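Local coordinates for insulinase family protease (Yersinia pestis, PDB 3GO9), which is a predicted member of the M16 (insulinase) protease family that lacks the full catalytic zinc-protease motif, leaving its peptidase activity uncertain, at residues 68-73 with 196-201; 74-79 with 153-158; 160-165 with 184-189. All blocks are in the same frame, centred on the assembly; numbering follows the deposited sequence.

Contact 1 of 3, residues 68-73 with 196-201; sequences VGFAHL and VEKLKQ. With ZN (zinc ion), chain C.
Leu-199 sets its CD1 methyl over one face of the Phe-70 ring: CD1 stands 3.8 Å from the Phe-70 ring centroid, 22° off the ring normal, in a CH-pi contact displaced toward the rim. The far part of the ring reaches the helix backbone instead, with Phe-70 CE2 3.5 Å from Leu-199 CA, while the carbonyl carbon of Lys-198 approaches the same CE2 obliquely. A flat aromatic suits this place because it slides close to the main chain of helix 196-206 without needing a polar partner. With CG anti to its carbonyl carbon (chi1 -81°), Phe-70 sends its ring out from the first turn of its own helix toward that main chain. The other methyl of Leu-199, CD2, crosses to Leu-73 CD2 at 3.9 Å, so the forked leucine serves two residues at once. Gly-69 occupies the N-cap, its positive phi easily adopted by glycine, and Glu-63 accepts bonds from the backbone N of Gly-69 and Ala-71. The neighbouring His-72 points elsewhere, its NE2 on zinc at 2.0 Å and its ND1 bonded to Thr-109, which fixes the rotation of the imidazole. Helix 70-80 thus packs through its first turn on helix 196-206, and helix 146-153 joins the apolar seam, with Val-149 against Leu-199 and Ala-152 against Leu-73.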
ATOM      1  N   VAL A  68      -9.959  -3.547 -23.219  1.00 11.32           N
ATOM      2  CA  VAL A  68     -10.184  -4.165 -21.942  1.00 11.71           C
ATOM      3  C   VAL A  68      -9.155  -5.266 -21.736  1.00 11.69           C
ATOM      4  O   VAL A  68      -8.962  -6.135 -22.602  1.00 10.82           O
ATOM      5  CB  VAL A  68     -11.616  -4.754 -21.888  1.00 13.68           C
ATOM      6  CG1 VAL A  68     -11.789  -5.627 -20.670  1.00 15.02           C
ATOM      7  CG2 VAL A  68     -12.666  -3.608 -21.966  1.00 13.95           C
ATOM      8  N   GLY A  69      -8.460  -5.188 -20.608  1.00  9.56           N
ATOM      9  CA  GLY A  69      -7.488  -6.213 -20.228  1.00 10.40           C
ATOM     10  C   GLY A  69      -6.102  -6.013 -20.839  1.00  9.21           C
ATOM     11  O   GLY A  69      -5.182  -6.814 -20.557  1.00 10.16           O
ATOM     12  N   PHE A  70      -5.936  -5.006 -21.709  1.00  9.50           N
ATOM     13  CA  PHE A  70      -4.651  -4.787 -22.389  1.00  8.50           C
ATOM     14  C   PHE A  70      -3.519  -4.529 -21.392  1.00  8.45           C
ATOM     15  O   PHE A  70      -2.430  -5.104 -21.526  1.00  8.39           O
ATOM     16  CB  PHE A  70      -4.726  -3.635 -23.405  1.00  8.03           C
ATOM     17  CG  PHE A  70      -5.318  -3.985 -24.733  1.00  8.54           C
ATOM     18  CD1 PHE A  70      -6.047  -5.140 -24.961  1.00  9.30           C
ATOM     19  CD2 PHE A  70      -5.088  -3.134 -25.803  1.00  8.85           C
ATOM     20  CE1 PHE A  70      -6.507  -5.424 -26.229  1.00 11.74           C
ATOM     21  CE2 PHE A  70      -5.561  -3.407 -27.048  1.00 11.75           C
ATOM     22  CZ  PHE A  70      -6.288  -4.537 -27.267  1.00 10.98           C
ATOM     23  N   ALA A  71      -3.751  -3.714 -20.383  1.00  7.73           N
ATOM     24  CA  ALA A  71      -2.637  -3.391 -19.465  1.00  7.17           C
ATOM     25  C   ALA A  71      -2.217  -4.624 -18.685  1.00  7.79           C
ATOM     26  O   ALA A  71      -1.041  -4.787 -18.295  1.00  8.86           O
ATOM     27  CB  ALA A  71      -3.071  -2.309 -18.491  1.00  8.02           C
ATOM     28  N   HIS A  72      -3.174  -5.484 -18.381  1.00  9.26           N
ATOM     29  CA  HIS A  72      -2.844  -6.733 -17.635  1.00  9.83           C
ATOM     30  C   HIS A  72      -2.140  -7.765 -18.523  1.00  9.28           C
ATOM     31  O   HIS A  72      -1.395  -8.626 -18.002  1.00  9.78           O
ATOM     32  CB  HIS A  72      -4.119  -7.283 -17.012  1.00 10.31           C
ATOM     33  CG  HIS A  72      -3.894  -8.383 -16.030  1.00 11.46           C
ATOM     34  ND1 HIS A  72      -3.453  -8.130 -14.749  1.00 11.95           N
ATOM     35  CD2 HIS A  72      -4.160  -9.703 -16.096  1.00 16.58           C
ATOM     36  CE1 HIS A  72      -3.406  -9.275 -14.084  1.00 13.34           C
ATOM     37  NE2 HIS A  72      -3.788 -10.237 -14.895  1.00 11.84           N
ATOM     38  N   LEU A  73      -2.398  -7.740 -19.815  1.00  8.72           N
ATOM     39  CA  LEU A  73      -1.805  -8.695 -20.769  1.00  9.21           C
ATOM     40  C   LEU A  73      -0.343  -8.388 -21.081  1.00  8.51           C
ATOM     41  O   LEU A  73       0.498  -9.281 -21.191  1.00  8.98           O
ATOM     42  CB  LEU A  73      -2.602  -8.776 -22.079  1.00  9.62           C
ATOM     43  CG  LEU A  73      -2.092  -9.705 -23.172  1.00 11.50           C
ATOM     44  CD1 LEU A  73      -1.928 -11.089 -22.673  1.00 13.86           C
ATOM     45  CD2 LEU A  73      -3.006  -9.673 -24.383  1.00 12.30           C
ATOM     46  N   VAL A 196      -3.910  -7.432 -32.461  1.00 14.52           N
ATOM     47  CA  VAL A 196      -2.531  -7.295 -31.998  1.00 13.95           C
ATOM     48  C   VAL A 196      -2.006  -5.892 -32.359  1.00 15.94           C
ATOM     49  O   VAL A 196      -1.256  -5.276 -31.591  1.00 13.76           O
ATOM     50  CB  VAL A 196      -1.628  -8.453 -32.519  1.00 15.35           C
ATOM     51  CG1 VAL A 196      -0.194  -8.189 -32.255  1.00 16.33           C
ATOM     52  CG2 VAL A 196      -2.088  -9.824 -31.903  1.00 17.67           C
ATOM     53  N   GLU A 197      -2.466  -5.343 -33.492  1.00 16.14           N
ATOM     54  CA  GLU A 197      -2.023  -4.005 -33.877  1.00 17.80           C
ATOM     55  C   GLU A 197      -2.500  -2.950 -32.861  1.00 16.11           C
ATOM     56  O   GLU A 197      -1.730  -2.053 -32.489  1.00 16.28           O
ATOM     57  CB  GLU A 197      -2.473  -3.680 -35.299  1.00 19.50           C
ATOM     58  CG  GLU A 197      -1.814  -4.623 -36.353  1.00 25.85           C
ATOM     59  CD  GLU A 197      -0.314  -4.458 -36.427  1.00 32.29           C
ATOM     60  OE1 GLU A 197       0.177  -3.316 -36.246  1.00 37.32           O
ATOM     61  OE2 GLU A 197       0.380  -5.472 -36.676  1.00 36.92           O
ATOM     62  N   LYS A 198      -3.712  -3.095 -32.382  1.00 14.63           N
ATOM     63  CA  LYS A 198      -4.280  -2.157 -31.420  1.00 14.49           C
ATOM     64  C   LYS A 198      -3.563  -2.314 -30.077  1.00 12.97           C
ATOM     65  O   LYS A 198      -3.348  -1.341 -29.350  1.00 14.01           O
ATOM     66  CB  LYS A 198      -5.760  -2.352 -31.210  1.00 16.42           C
ATOM     67  CG  LYS A 198      -6.379  -1.207 -30.424  1.00 21.41           C
ATOM     68  CD  LYS A 198      -7.887  -1.171 -30.512  1.00 27.96           C
ATOM     69  CE  LYS A 198      -8.345  -0.294 -31.703  1.00 29.38           C
ATOM     70  NZ  LYS A 198      -9.773   0.096 -31.544  1.00 32.00           N
ATOM     71  N   LEU A 199      -3.229  -3.544 -29.746  1.00 11.62           N
ATOM     72  CA  LEU A 199      -2.454  -3.782 -28.520  1.00 10.22           C
ATOM     73  C   LEU A 199      -1.096  -3.072 -28.575  1.00 10.59           C
ATOM     74  O   LEU A 199      -0.654  -2.504 -27.577  1.00 11.10           O
ATOM     75  CB  LEU A 199      -2.347  -5.277 -28.287  1.00  9.73           C
ATOM     76  CG  LEU A 199      -1.566  -5.739 -27.061  1.00  8.79           C
ATOM     77  CD1 LEU A 199      -2.130  -5.236 -25.728  1.00  9.30           C
ATOM     78  CD2 LEU A 199      -1.442  -7.232 -27.024  1.00 12.80           C
ATOM     79  N   LYS A 200      -0.409  -3.149 -29.717  1.00 10.61           N
ATOM     80  CA  LYS A 200       0.909  -2.524 -29.842  1.00 12.82           C
ATOM     81  C   LYS A 200       0.743  -0.998 -29.744  1.00 12.22           C
ATOM     82  O   LYS A 200       1.544  -0.328 -29.152  1.00 13.15           O
ATOM     83  CB  LYS A 200       1.523  -2.850 -31.204  1.00 14.76           C
ATOM     84  CG  LYS A 200       1.876  -4.278 -31.446  1.00 20.12           C
ATOM     85  CD  LYS A 200       2.515  -4.399 -32.891  1.00 24.65           C
ATOM     86  CE  LYS A 200       2.311  -5.775 -33.524  1.00 28.13           C
ATOM     87  NZ  LYS A 200       3.374  -6.141 -34.476  1.00 26.88           N
ATOM     88  N   GLN A 201      -0.308  -0.472 -30.337  1.00 13.64           N
ATOM     89  CA  GLN A 201      -0.557   0.957 -30.304  1.00 14.01           C
ATOM     90  C   GLN A 201      -0.809   1.425 -28.875  1.00 12.78           C
ATOM     91  O   GLN A 201      -0.275   2.460 -28.432  1.00 13.14           O
ATOM     92  CB  GLN A 201      -1.745   1.292 -31.197  1.00 14.66           C
ATOM     93  CG  GLN A 201      -1.378   1.119 -32.647  1.00 19.15           C
ATOM     94  CD  GLN A 201      -2.506   1.518 -33.588  1.00 24.83           C
ATOM     95  OE1 GLN A 201      -3.663   1.089 -33.434  1.00 27.57           O
ATOM     96  NE2 GLN A 201      -2.167   2.343 -34.579  1.00 29.95           N
TER
HETATM   97 ZN    ZN C 602      -3.956 -11.890 -13.744  0.50 17.50          ZN
HETATM   98  O   HOH W   1      -5.001 -12.316 -14.932  1.00 15.62           O
HETATM   99  O   HOH W   2      -4.903 -11.490 -12.155  1.00 28.86           O

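Contact 2 of 3, residues 74-79 with 153-158; sequences LPRLAL and LNTATD. With ZN (zinc ion), chain C.
Arg-76 reaches from helix 70-80 to Asp-158 with a chain that runs extended through its first two torsions and then bends at chi3 (-66°), bringing the guanidinium over the loop. NH2 lies 2.9 Å from Asp-158 OD1 in a salt bridge whose hydrogen bond is weak, the N-H pointing well off the oxygen, and the two flat groups are turned 37° apart. Asp-158, with CG anti to its backbone N (chi1 172°), divides its carboxylate: OD1 meets the arginine, and OD2 binds zinc at 1.9 Å. Active M16 peptidases carry a His-x-x-Glu-His signature on the zinc-binding helix, but here the series starting at His-72 reads His-Leu-Leu-Pro-Arg. Arg-76 therefore stands where a second zinc-binding histidine would be expected, and the acidic ligand comes from the loop. Pro-75 takes the place of the motif glutamate, the general base of active relatives, so catalysis of their kind is doubtful; lacking an N-H, it suits the kink in the helix, where no bond is made to the preceding turn. Thr-155 OG1 comes within 3.2 Å of Arg-76 NH1 at a poor angle; it donates instead to Thr-157 O at 2.7 Å, nearly in line with that carbonyl. Thr-157 O itself lies above one face of the guanidinium. Arg-76 NH1 bonds to Ala-152 O and weakly to a water at 3.1 Å, which donates to Thr-155 O.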
ATOM      1  N   LEU A  74      -0.019  -7.094 -21.207  1.00  9.29           N
ATOM      2  CA  LEU A  74       1.323  -6.686 -21.640  1.00  9.12           C
ATOM      3  C   LEU A  74       2.414  -7.360 -20.818  1.00  8.48           C
ATOM      4  O   LEU A  74       3.340  -7.887 -21.393  1.00  9.19           O
ATOM      5  CB  LEU A  74       1.476  -5.157 -21.652  1.00  9.43           C
ATOM      6  CG  LEU A  74       0.635  -4.332 -22.626  1.00  8.31           C
ATOM      7  CD1 LEU A  74       0.784  -2.809 -22.363  1.00  9.88           C
ATOM      8  CD2 LEU A  74       1.003  -4.717 -24.063  1.00  9.56           C
ATOM      9  N   PRO A  75       2.336  -7.337 -19.473  1.00  8.87           N
ATOM     10  CA  PRO A  75       3.447  -7.947 -18.774  1.00  8.42           C
ATOM     11  C   PRO A  75       3.571  -9.440 -18.970  1.00  9.35           C
ATOM     12  O   PRO A  75       4.699  -9.970 -18.860  1.00  9.33           O
ATOM     13  CB  PRO A  75       3.173  -7.610 -17.295  1.00  9.68           C
ATOM     14  CG  PRO A  75       1.864  -7.042 -17.252  1.00 13.21           C
ATOM     15  CD  PRO A  75       1.422  -6.639 -18.553  1.00  9.69           C
ATOM     16  N   ARG A  76       2.463 -10.133 -19.274  1.00  8.38           N
ATOM     17  CA  ARG A  76       2.575 -11.557 -19.534  1.00  9.56           C
ATOM     18  C   ARG A  76       3.414 -11.807 -20.819  1.00  8.90           C
ATOM     19  O   ARG A  76       4.164 -12.786 -20.939  1.00 10.15           O
ATOM     20  CB  ARG A  76       1.183 -12.169 -19.677  1.00 11.03           C
ATOM     21  CG  ARG A  76       1.255 -13.692 -19.521  1.00 13.85           C
ATOM     22  CD  ARG A  76      -0.101 -14.321 -19.722  1.00 17.56           C
ATOM     23  NE  ARG A  76      -1.098 -13.993 -18.705  1.00 17.97           N
ATOM     24  CZ  ARG A  76      -2.234 -14.676 -18.585  1.00 24.39           C
ATOM     25  NH1 ARG A  76      -2.492 -15.686 -19.414  1.00 23.53           N
ATOM     26  NH2 ARG A  76      -3.144 -14.344 -17.666  1.00 23.79           N
ATOM     27  N   LEU A  77       3.298 -10.909 -21.782  1.00  8.99           N
ATOM     28  CA  LEU A  77       4.100 -10.995 -23.011  1.00  7.39           C
ATOM     29  C   LEU A  77       5.629 -10.992 -22.704  1.00  9.16           C
ATOM     30  O   LEU A  77       6.371 -11.781 -23.296  1.00 10.39           O
ATOM     31  CB  LEU A  77       3.709  -9.893 -24.012  1.00  8.57           C
ATOM     32  CG  LEU A  77       2.269  -9.862 -24.395  1.00 10.37           C
ATOM     33  CD1 LEU A  77       2.047  -8.666 -25.398  1.00 13.87           C
ATOM     34  CD2 LEU A  77       1.746 -11.183 -25.010  1.00 10.96           C
ATOM     35  N   ALA A  78       6.028 -10.109 -21.799  1.00  9.57           N
ATOM     36  CA  ALA A  78       7.380  -9.907 -21.374  1.00 10.41           C
ATOM     37  C   ALA A  78       7.964 -11.190 -20.747  1.00 11.48           C
ATOM     38  O   ALA A  78       9.189 -11.373 -20.732  1.00 11.74           O
ATOM     39  CB  ALA A  78       7.496  -8.691 -20.370  1.00 10.23           C
ATOM     40  N   LEU A  79       7.091 -12.087 -20.265  1.00 12.33           N
ATOM     41  CA  LEU A  79       7.520 -13.400 -19.739  1.00 13.11           C
ATOM     42  C   LEU A  79       7.528 -14.480 -20.802  1.00 13.66           C
ATOM     43  O   LEU A  79       8.100 -15.552 -20.602  1.00 18.15           O
ATOM     44  CB  LEU A  79       6.622 -13.850 -18.576  1.00 12.99           C
ATOM     45  CG  LEU A  79       6.613 -12.910 -17.399  1.00 11.15           C
ATOM     46  CD1 LEU A  79       5.477 -13.214 -16.326  1.00 14.26           C
ATOM     47  CD2 LEU A  79       7.996 -12.884 -16.680  1.00 14.92           C
ATOM     48  N   LEU A 153      -1.958 -16.332 -24.091  1.00 16.97           N
ATOM     49  CA  LEU A 153      -3.351 -16.678 -23.841  1.00 18.77           C
ATOM     50  C   LEU A 153      -3.504 -18.168 -23.574  1.00 20.87           C
ATOM     51  O   LEU A 153      -4.541 -18.597 -23.081  1.00 23.41           O
ATOM     52  CB  LEU A 153      -4.200 -16.267 -25.051  1.00 19.09           C
ATOM     53  CG  LEU A 153      -4.272 -14.742 -25.145  1.00 18.66           C
ATOM     54  CD1 LEU A 153      -5.009 -14.290 -26.381  1.00 22.00           C
ATOM     55  CD2 LEU A 153      -4.919 -14.126 -23.921  1.00 22.89           C
ATOM     56  N   ASN A 154      -2.478 -18.945 -23.923  1.00 21.28           N
ATOM     57  CA  ASN A 154      -2.505 -20.399 -23.729  1.00 22.29           C
ATOM     58  C   ASN A 154      -1.676 -20.884 -22.514  1.00 21.79           C
ATOM     59  O   ASN A 154      -1.436 -22.068 -22.380  1.00 21.55           O
ATOM     60  CB  ASN A 154      -2.067 -21.084 -25.014  1.00 22.59           C
ATOM     61  CG  ASN A 154      -3.156 -21.073 -26.051  1.00 25.68           C
ATOM     62  OD1 ASN A 154      -4.098 -21.835 -25.930  1.00 28.25           O
ATOM     63  ND2 ASN A 154      -3.081 -20.165 -27.029  1.00 26.47           N
ATOM     64  N   THR A 155      -1.262 -19.986 -21.612  1.00 21.62           N
ATOM     65  CA  THR A 155      -0.579 -20.433 -20.365  1.00 20.93           C
ATOM     66  C   THR A 155      -1.530 -21.093 -19.347  1.00 20.59           C
ATOM     67  O   THR A 155      -2.685 -20.697 -19.190  1.00 21.01           O
ATOM     68  CB  THR A 155       0.240 -19.280 -19.689  1.00 20.41           C
ATOM     69  OG1 THR A 155      -0.648 -18.254 -19.171  1.00 23.33           O
ATOM     70  CG2 THR A 155       1.215 -18.636 -20.707  1.00 22.39           C
ATOM     71  N   ALA A 156      -1.032 -22.112 -18.646  1.00 19.75           N
ATOM     72  CA  ALA A 156      -1.869 -22.819 -17.670  1.00 19.89           C
ATOM     73  C   ALA A 156      -2.231 -21.948 -16.490  1.00 19.72           C
ATOM     74  O   ALA A 156      -3.257 -22.173 -15.837  1.00 21.23           O
ATOM     75  CB  ALA A 156      -1.162 -24.110 -17.169  1.00 20.19           C
ATOM     76  N   THR A 157      -1.381 -20.970 -16.190  1.00 17.63           N
ATOM     77  CA  THR A 157      -1.579 -20.141 -15.009  1.00 17.95           C
ATOM     78  C   THR A 157      -1.436 -18.680 -15.366  1.00 15.91           C
ATOM     79  O   THR A 157      -1.016 -18.352 -16.451  1.00 16.62           O
ATOM     80  CB  THR A 157      -0.536 -20.479 -13.901  1.00 18.97           C
ATOM     81  OG1 THR A 157       0.795 -20.244 -14.379  1.00 21.95           O
ATOM     82  CG2 THR A 157      -0.712 -21.973 -13.472  1.00 21.11           C
ATOM     83  N   ASP A 158      -1.766 -17.827 -14.411  1.00 13.91           N
ATOM     84  CA  ASP A 158      -1.681 -16.379 -14.619  1.00 14.70           C
ATOM     85  C   ASP A 158      -0.639 -15.836 -13.702  1.00 13.91           C
ATOM     86  O   ASP A 158      -0.876 -15.683 -12.500  1.00 15.23           O
ATOM     87  CB  ASP A 158      -3.013 -15.760 -14.292  1.00 15.11           C
ATOM     88  CG  ASP A 158      -2.945 -14.304 -14.294  1.00 16.94           C
ATOM     89  OD1 ASP A 158      -2.039 -13.736 -15.026  1.00 15.62           O
ATOM     90  OD2 ASP A 158      -3.767 -13.771 -13.503  1.00 20.48           O
TER
HETATM   91 ZN    ZN C 602      -3.956 -11.890 -13.744  0.50 17.50          ZN
HETATM   92  O   HOH W   3      -3.862 -18.351 -18.476  1.00 35.85           O
HETATM   93  O   HOH W   1      -5.001 -12.316 -14.932  1.00 15.62           O
HETATM   94  O   HOH W   2      -4.903 -11.490 -12.155  1.00 28.86           O

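Contact 3 of 3, residues 160-165 with 184-189; sequences IATFPQ and HDPGQP. With ZN (zinc ion), chain C.
Strand 160-162, an edge strand of the seven-stranded mixed sheet, meets a type I beta turn running from Asp-185 to Gln-188 beside the zinc site. The touching is done mainly by Thr-162, whose CG2 methyl rests on the Pro-186/Gly-187 backbone, 3.6 Å from Gly-187 CA. Glycine suits the turn here because, with no side chain, it leaves the methyl room to settle on the bare backbone. The threonine serves both its natures: while the methyl faces the turn, OG1 donates to Pro-164 O at 2.7 Å, the hydroxyl tilted modestly from the carbonyl plane. Chi1 of 57° sets OG1 between the backbone N and the carbonyl carbon and leaves CG2 to face the glycine. Pro-186, whose ring restricts phi to a value the turn needs, also faces the strand, its CG 4.1 Å from Phe-163 O, which accepts a bond from Ser-110. Within the turn Gln-188 NE2 folds back to Asp-185 O at 2.9 Å, and Asp-185 is tied to Arg-173 by a salt bridge. A cis peptide precedes Pro-164, whose CD lies over a face of the Phe-163 ring. Ile-160 gives only its main-chain O to zinc, at 2.4 Å, while its side chain packs on Pro-75, Arg-76 and Leu-79. Backbone bonds link Ala-161 and Phe-163 to strand 107-109. In M16 peptidases a bound substrate extends the sheet as an added strand near the zinc helix; strand 160-162, with its carbonyl on the metal, loosely recalls that mode, though it runs parallel to 107-109.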
ATOM      1  N   ILE A 160       0.452 -12.852 -13.573  1.00 10.47           N
ATOM      2  CA  ILE A 160       0.279 -11.418 -13.342  1.00 10.38           C
ATOM      3  C   ILE A 160      -0.824 -11.151 -12.303  1.00 11.31           C
ATOM      4  O   ILE A 160      -1.980 -11.576 -12.474  1.00 11.23           O
ATOM      5  CB  ILE A 160      -0.075 -10.685 -14.673  1.00 10.54           C
ATOM      6  CG1 ILE A 160       0.917 -11.093 -15.783  1.00 11.72           C
ATOM      7  CG2 ILE A 160      -0.049  -9.120 -14.484  1.00 13.29           C
ATOM      8  CD1 ILE A 160       2.426 -10.954 -15.433  1.00 12.49           C
ATOM      9  N   ALA A 161      -0.463 -10.493 -11.229  1.00  9.32           N
ATOM     10  CA  ALA A 161      -1.374 -10.226 -10.145  1.00  9.53           C
ATOM     11  C   ALA A 161      -2.071  -8.921 -10.344  1.00 10.52           C
ATOM     12  O   ALA A 161      -1.715  -8.119 -11.238  1.00  9.20           O
ATOM     13  CB  ALA A 161      -0.617 -10.199  -8.805  1.00 11.75           C
ATOM     14  N   THR A 162      -3.056  -8.686  -9.501  1.00 12.32           N
ATOM     15  CA  THR A 162      -3.689  -7.380  -9.475  1.00 11.84           C
ATOM     16  C   THR A 162      -3.489  -6.680  -8.135  1.00 12.26           C
ATOM     17  O   THR A 162      -3.119  -7.297  -7.144  1.00 12.27           O
ATOM     18  CB  THR A 162      -5.216  -7.517  -9.705  1.00 11.29           C
ATOM     19  OG1 THR A 162      -5.790  -8.394  -8.725  1.00 13.55           O
ATOM     20  CG2 THR A 162      -5.519  -8.096 -11.093  1.00 12.49           C
ATOM     21  N   PHE A 163      -3.679  -5.373  -8.120  1.00 12.54           N
ATOM     22  CA  PHE A 163      -3.877  -4.641  -6.863  1.00 13.81           C
ATOM     23  C   PHE A 163      -5.204  -3.892  -6.935  1.00 14.25           C
ATOM     24  O   PHE A 163      -5.416  -3.144  -7.895  1.00 12.76           O
ATOM     25  CB  PHE A 163      -2.787  -3.642  -6.587  1.00 14.16           C
ATOM     26  CG  PHE A 163      -3.031  -2.900  -5.316  1.00 15.90           C
ATOM     27  CD1 PHE A 163      -2.808  -3.549  -4.098  1.00 19.37           C
ATOM     28  CD2 PHE A 163      -3.635  -1.644  -5.324  1.00 17.20           C
ATOM     29  CE1 PHE A 163      -3.114  -2.909  -2.912  1.00 22.59           C
ATOM     30  CE2 PHE A 163      -3.948  -0.990  -4.128  1.00 24.38           C
ATOM     31  CZ  PHE A 163      -3.673  -1.642  -2.920  1.00 21.52           C
ATOM     32  N   PRO A 164      -6.098  -4.060  -5.932  1.00 14.64           N
ATOM     33  CA  PRO A 164      -6.060  -5.030  -4.850  1.00 14.57           C
ATOM     34  C   PRO A 164      -5.893  -6.454  -5.374  1.00 13.95           C
ATOM     35  O   PRO A 164      -6.206  -6.799  -6.538  1.00 12.09           O
ATOM     36  CB  PRO A 164      -7.433  -4.828  -4.139  1.00 14.81           C
ATOM     37  CG  PRO A 164      -7.729  -3.390  -4.375  1.00 16.37           C
ATOM     38  CD  PRO A 164      -7.283  -3.205  -5.824  1.00 15.30           C
ATOM     39  N   GLN A 165      -5.397  -7.319  -4.498  1.00 16.49           N
ATOM     40  CA  GLN A 165      -5.073  -8.646  -4.872  1.00 16.92           C
ATOM     41  C   GLN A 165      -6.279  -9.481  -5.330  1.00 16.70           C
ATOM     42  O   GLN A 165      -6.170 -10.319  -6.232  1.00 15.40           O
ATOM     43  CB  GLN A 165      -4.321  -9.324  -3.711  1.00 19.66           C
ATOM     44  CG  GLN A 165      -4.123 -10.751  -3.890  1.00 25.80           C
ATOM     45  CD  GLN A 165      -3.101 -11.303  -2.893  1.00 32.93           C
ATOM     46  OE1 GLN A 165      -2.385 -12.252  -3.191  1.00 36.16           O
ATOM     47  NE2 GLN A 165      -3.025 -10.680  -1.709  1.00 38.01           N
ATOM     48  N   HIS A 184     -13.509  -0.944 -14.912  1.00 14.19           N
ATOM     49  CA  HIS A 184     -12.078  -1.032 -15.135  1.00 13.97           C
ATOM     50  C   HIS A 184     -11.376  -2.048 -14.259  1.00 13.61           C
ATOM     51  O   HIS A 184     -10.233  -1.811 -13.815  1.00 15.22           O
ATOM     52  CB  HIS A 184     -11.447   0.331 -14.927  1.00 13.19           C
ATOM     53  CG  HIS A 184     -11.890   1.341 -15.939  1.00 14.29           C
ATOM     54  ND1 HIS A 184     -11.426   1.315 -17.236  1.00 16.45           N
ATOM     55  CD2 HIS A 184     -12.746   2.378 -15.864  1.00 20.71           C
ATOM     56  CE1 HIS A 184     -11.988   2.295 -17.923  1.00 19.91           C
ATOM     57  NE2 HIS A 184     -12.778   2.964 -17.109  1.00 17.21           N
ATOM     58  N   ASP A 185     -12.002  -3.193 -13.987  1.00 13.40           N
ATOM     59  CA  ASP A 185     -11.310  -4.294 -13.290  1.00 14.31           C
ATOM     60  C   ASP A 185      -9.948  -4.581 -13.919  1.00 14.64           C
ATOM     61  O   ASP A 185      -9.852  -4.861 -15.134  1.00 15.70           O
ATOM     62  CB  ASP A 185     -12.075  -5.597 -13.375  1.00 15.80           C
ATOM     63  CG  ASP A 185     -13.306  -5.626 -12.603  1.00 17.31           C
ATOM     64  OD1 ASP A 185     -13.769  -4.581 -12.053  1.00 19.24           O
ATOM     65  OD2 ASP A 185     -13.821  -6.783 -12.550  1.00 17.78           O
ATOM     66  N   PRO A 186      -8.879  -4.539 -13.121  1.00 13.46           N
ATOM     67  CA  PRO A 186      -7.504  -4.586 -13.660  1.00 14.66           C
ATOM     68  C   PRO A 186      -7.028  -5.962 -14.123  1.00 17.46           C
ATOM     69  O   PRO A 186      -5.987  -6.044 -14.781  1.00 18.72           O
ATOM     70  CB  PRO A 186      -6.643  -4.041 -12.516  1.00 15.58           C
ATOM     71  CG  PRO A 186      -7.491  -4.080 -11.310  1.00 15.46           C
ATOM     72  CD  PRO A 186      -8.941  -4.100 -11.723  1.00 13.86           C
ATOM     73  N   GLY A 187      -7.736  -7.017 -13.770  1.00 17.42           N
ATOM     74  CA  GLY A 187      -7.273  -8.360 -14.174  1.00 17.46           C
ATOM     75  C   GLY A 187      -8.221  -9.019 -15.165  1.00 18.59           C
ATOM     76  O   GLY A 187      -8.183 -10.269 -15.264  1.00 18.02           O
ATOM     77  N   GLN A 188      -9.031  -8.227 -15.877  1.00 18.67           N
ATOM     78  CA  GLN A 188     -10.077  -8.757 -16.817  1.00 20.03           C
ATOM     79  C   GLN A 188      -9.368  -9.437 -17.968  1.00 19.90           C
ATOM     80  O   GLN A 188      -8.402  -8.925 -18.464  1.00 18.16           O
ATOM     81  CB  GLN A 188     -10.952  -7.645 -17.450  1.00 20.98           C
ATOM     82  CG  GLN A 188     -11.673  -6.712 -16.510  1.00 24.29           C
ATOM     83  CD  GLN A 188     -12.434  -5.483 -17.159  1.00 25.56           C
ATOM     84  OE1 GLN A 188     -13.583  -5.652 -17.569  1.00 31.97           O
ATOM     85  NE2 GLN A 188     -11.806  -4.248 -17.202  1.00 21.53           N
ATOM     86  N   PRO A 189      -9.869 -10.599 -18.430  1.00 20.16           N
ATOM     87  CA  PRO A 189      -9.274 -11.124 -19.646  1.00 19.89           C
ATOM     88  C   PRO A 189      -9.584 -10.275 -20.875  1.00 18.78           C
ATOM     89  O   PRO A 189     -10.626  -9.621 -20.946  1.00 20.14           O
ATOM     90  CB  PRO A 189      -9.927 -12.501 -19.774  1.00 21.22           C
ATOM     91  CG  PRO A 189     -10.056 -12.936 -18.415  1.00 21.77           C
ATOM     92  CD  PRO A 189     -10.514 -11.683 -17.659  1.00 21.96           C
TER
HETATM   93 ZN    ZN C 602      -3.956 -11.890 -13.744  0.50 17.50          ZN
HETATM   94  O   HOH W   1      -5.001 -12.316 -14.932  1.00 15.62           O
HETATM   95  O   HOH W   2      -4.903 -11.490 -12.155  1.00 28.86           O

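The three contacts form a compact group on one side of the chain's centre, their centres 13 to 14 Å apart, and each supplies one protein ligand to the same zinc: His-72 from contact 1, Asp-158 from contact 2 and Ile-160 from contact 3. Contacts 1 and 2 share helix 70-80, on successive turns, while contact 3 adds an edge strand of the seven-stranded sheet. Along the chain contact 2 closes before contact 3 opens, and both fall between the two segments of contact 1. Leu-199 of contact 1 also packs on Leu-74 of contact 2. Residues distant in sequence thus converge on one metal, keeping the first histidine of the M16 motif but probably not its other ligands.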